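Local coordinates for EGF family domain-containing protein (Toxoplasma gondii, PDB 4Z80), which binds a peptide of the rhoptry neck protein RON2L1 and, as a divergent apical membrane antigen (AMA4), probably acts at the moving junction in host-cell invasion, at residues Gly99-Thr105 with Tyr316-Lys322. Residues are numbered along the deposited sequence; the frame is centred on the assembly and turned at random.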
loop_
_atom_site.group_PDB
_atom_site.type_symbol
_atom_site.label_atom_id
_atom_site.label_comp_id
_atom_site.label_asym_id
_atom_site.label_seq_id
_atom_site.Cartn_x
_atom_site.Cartn_y
_atom_site.Cartn_z
ATOM N N GLY A 99 8.149 0.872 7.296
ATOM C CA GLY A 99 9.384 0.258 6.858
ATOM C C GLY A 99 9.184 -0.825 5.814
ATOM O O GLY A 99 10.142 -1.235 5.165
ATOM N N LYS A 100 7.948 -1.286 5.639
ATOM C CA LYS A 100 7.668 -2.413 4.748
ATOM C C LYS A 100 7.750 -2.033 3.274
ATOM O O LYS A 100 6.988 -1.196 2.792
ATOM C CB LYS A 100 6.288 -2.999 5.061
ATOM C CG LYS A 100 5.806 -4.096 4.103
ATOM C CD LYS A 100 4.504 -4.714 4.609
ATOM C CE LYS A 100 3.852 -5.651 3.605
ATOM N NZ LYS A 100 2.660 -6.326 4.189
ATOM N N VAL A 101 8.663 -2.691 2.566
ATOM C CA VAL A 101 8.864 -2.507 1.133
ATOM C C VAL A 101 8.774 -3.870 0.447
ATOM O O VAL A 101 9.264 -4.866 0.990
ATOM C CB VAL A 101 10.241 -1.858 0.852
ATOM C CG1 VAL A 101 10.555 -1.818 -0.639
ATOM C CG2 VAL A 101 10.294 -0.456 1.456
ATOM N N ILE A 102 8.163 -3.913 -0.730
ATOM C CA ILE A 102 8.151 -5.132 -1.529
ATOM C C ILE A 102 9.438 -5.212 -2.334
ATOM O O ILE A 102 9.618 -4.490 -3.313
ATOM C CB ILE A 102 6.933 -5.195 -2.459
ATOM C CG1 ILE A 102 5.638 -4.983 -1.666
ATOM C CG2 ILE A 102 6.910 -6.532 -3.188
ATOM C CD1 ILE A 102 5.473 -5.884 -0.432
ATOM N N ALA A 103 10.333 -6.088 -1.890
ATOM C CA ALA A 103 11.651 -6.257 -2.479
ATOM C C ALA A 103 11.635 -7.310 -3.569
ATOM O O ALA A 103 10.980 -8.345 -3.431
ATOM C CB ALA A 103 12.655 -6.650 -1.403
ATOM N N PHE A 104 12.357 -7.043 -4.646
ATOM C CA PHE A 104 12.599 -8.039 -5.683
ATOM C C PHE A 104 13.833 -8.820 -5.262
ATOM O O PHE A 104 14.847 -8.224 -4.923
ATOM C CB PHE A 104 12.802 -7.390 -7.043
ATOM C CG PHE A 104 11.520 -6.982 -7.717
ATOM C CD1 PHE A 104 10.651 -6.086 -7.116
ATOM C CD2 PHE A 104 11.187 -7.488 -8.965
ATOM C CE1 PHE A 104 9.464 -5.722 -7.748
ATOM C CE2 PHE A 104 10.008 -7.111 -9.599
ATOM C CZ PHE A 104 9.157 -6.237 -8.987
ATOM N N THR A 105 13.731 -10.145 -5.253
ATOM C CA THR A 105 14.794 -10.998 -4.734
ATOM C C THR A 105 15.018 -12.232 -5.602
ATOM O O THR A 105 14.264 -12.510 -6.534
ATOM C CB THR A 105 14.469 -11.478 -3.290
ATOM O OG1 THR A 105 13.398 -12.429 -3.332
ATOM C CG2 THR A 105 14.049 -10.322 -2.400
ATOM N N TYR A 316 7.368 -12.083 -10.738
ATOM C CA TYR A 316 8.661 -11.991 -10.090
ATOM C C TYR A 316 8.685 -12.496 -8.652
ATOM O O TYR A 316 7.701 -12.389 -7.912
ATOM C CB TYR A 316 9.145 -10.539 -10.117
ATOM C CG TYR A 316 9.793 -10.169 -11.426
ATOM C CD1 TYR A 316 11.071 -10.620 -11.721
ATOM C CD2 TYR A 316 9.130 -9.398 -12.376
ATOM C CE1 TYR A 316 11.674 -10.315 -12.919
ATOM C CE2 TYR A 316 9.738 -9.077 -13.579
ATOM C CZ TYR A 316 11.009 -9.536 -13.839
ATOM O OH TYR A 316 11.650 -9.241 -15.027
ATOM N N CYS A 317 9.830 -13.061 -8.280
ATOM C CA CYS A 317 10.119 -13.403 -6.893
ATOM C C CYS A 317 10.147 -12.118 -6.086
ATOM O O CYS A 317 10.958 -11.242 -6.369
ATOM C CB CYS A 317 11.464 -14.110 -6.770
ATOM S SG CYS A 317 11.710 -15.574 -7.819
ATOM N N VAL A 318 9.272 -11.998 -5.095
ATOM C CA VAL A 318 9.259 -10.811 -4.249
ATOM C C VAL A 318 8.982 -11.215 -2.814
ATOM O O VAL A 318 8.412 -12.272 -2.562
ATOM C CB VAL A 318 8.187 -9.762 -4.693
ATOM C CG1 VAL A 318 8.439 -9.280 -6.106
ATOM C CG2 VAL A 318 6.772 -10.318 -4.567
ATOM N N ARG A 319 9.375 -10.371 -1.872
ATOM C CA ARG A 319 8.953 -10.570 -0.488
ATOM C C ARG A 319 9.046 -9.254 0.253
ATOM O O ARG A 319 9.797 -8.372 -0.158
ATOM C CB ARG A 319 9.798 -11.643 0.210
ATOM C CG ARG A 319 11.255 -11.263 0.463
ATOM C CD ARG A 319 12.065 -12.466 0.971
ATOM N NE ARG A 319 12.014 -13.549 0.003
ATOM C CZ ARG A 319 12.462 -14.784 0.199
ATOM N NH1 ARG A 319 13.012 -15.144 1.355
ATOM N NH2 ARG A 319 12.335 -15.666 -0.781
ATOM N N PRO A 320 8.282 -9.108 1.346
ATOM C CA PRO A 320 8.404 -7.871 2.112
ATOM C C PRO A 320 9.717 -7.815 2.866
ATOM O O PRO A 320 10.197 -8.841 3.356
ATOM C CB PRO A 320 7.220 -7.929 3.084
ATOM C CG PRO A 320 6.363 -9.069 2.621
ATOM C CD PRO A 320 7.283 -10.012 1.936
ATOM N N MET A 321 10.288 -6.620 2.956
ATOM C CA MET A 321 11.519 -6.407 3.700
ATOM C C MET A 321 11.463 -5.091 4.443
ATOM O O MET A 321 10.861 -4.126 3.969
ATOM C CB MET A 321 12.749 -6.398 2.785
ATOM C CG MET A 321 13.140 -7.735 2.200
ATOM S SD MET A 321 14.636 -7.594 1.192
ATOM C CE MET A 321 15.861 -7.170 2.416
ATOM N N LYS A 322 12.095 -5.062 5.608
ATOM C CA LYS A 322 12.379 -3.821 6.319
ATOM C C LYS A 322 13.866 -3.716 6.567
ATOM O O LYS A 322 14.505 -4.702 6.917
ATOM C CB LYS A 322 11.653 -3.761 7.657
ATOM C CG LYS A 322 10.153 -3.835 7.557
ATOM C CD LYS A 322 9.461 -3.576 8.887
ATOM C CE LYS A 322 7.975 -3.650 8.735
ATOM N NZ LYS A 322 7.270 -3.349 10.010
HETATM O O HOH W 1 12.898 -10.901 -8.400
HETATM O O HOH W 2 10.928 -13.939 -2.761
#
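Val-318 lays its CG1 methyl over the centre of one face of the Phe-104 ring, a CH-pi contact with CG1 4.0 Å from the ring centroid and only 9° off the ring normal. The methyl gets there because CG1 stands anti to the carbonyl carbon (chi1 -60°), while Val-318 CB and its second methyl, CG2, meet the Ile-102 CG2 branch, CB at 3.8 Å. Tyr-316 meets the same phenyl ring obliquely, its CG 3.6 Å from Phe-104 CE2; its hydroxyl is hydrogen-bonded to the backbone of Lys-146 and Thr-309. Pro-320, which has no N-H to offer, suits the non-hydrogen-bonded position opposite Ile-102, and its CB lies alongside the aliphatic part of Lys-100, whose ammonium is hydrogen-bonded to Gln-297 OE1 and Tyr-57 O.

Ile-102, Phe-104, Val-318 and Pro-320 thus line one face of the sheet. On the other, small Ala-103 lets the flexible Met-321 chain bend over it, SD 3.4 Å from Ala-103 CB. At the Thr-105 end a water donates to Thr-105 OG1 and accepts from Arg-319 NH2, joining two side chains that cross at about a right angle. Paired backbone bonds link Val-101 with Met-321 and Ala-103 with Arg-319. Cys-317 is disulfide-bonded to Cys-304. The result is a short two-stranded antiparallel sheet, axes at 137°, pairing strand 101-104, which follows strand 97-98 of a four-stranded sheet, with strand 318-321 of the apical membrane antigen (PAN clan) region.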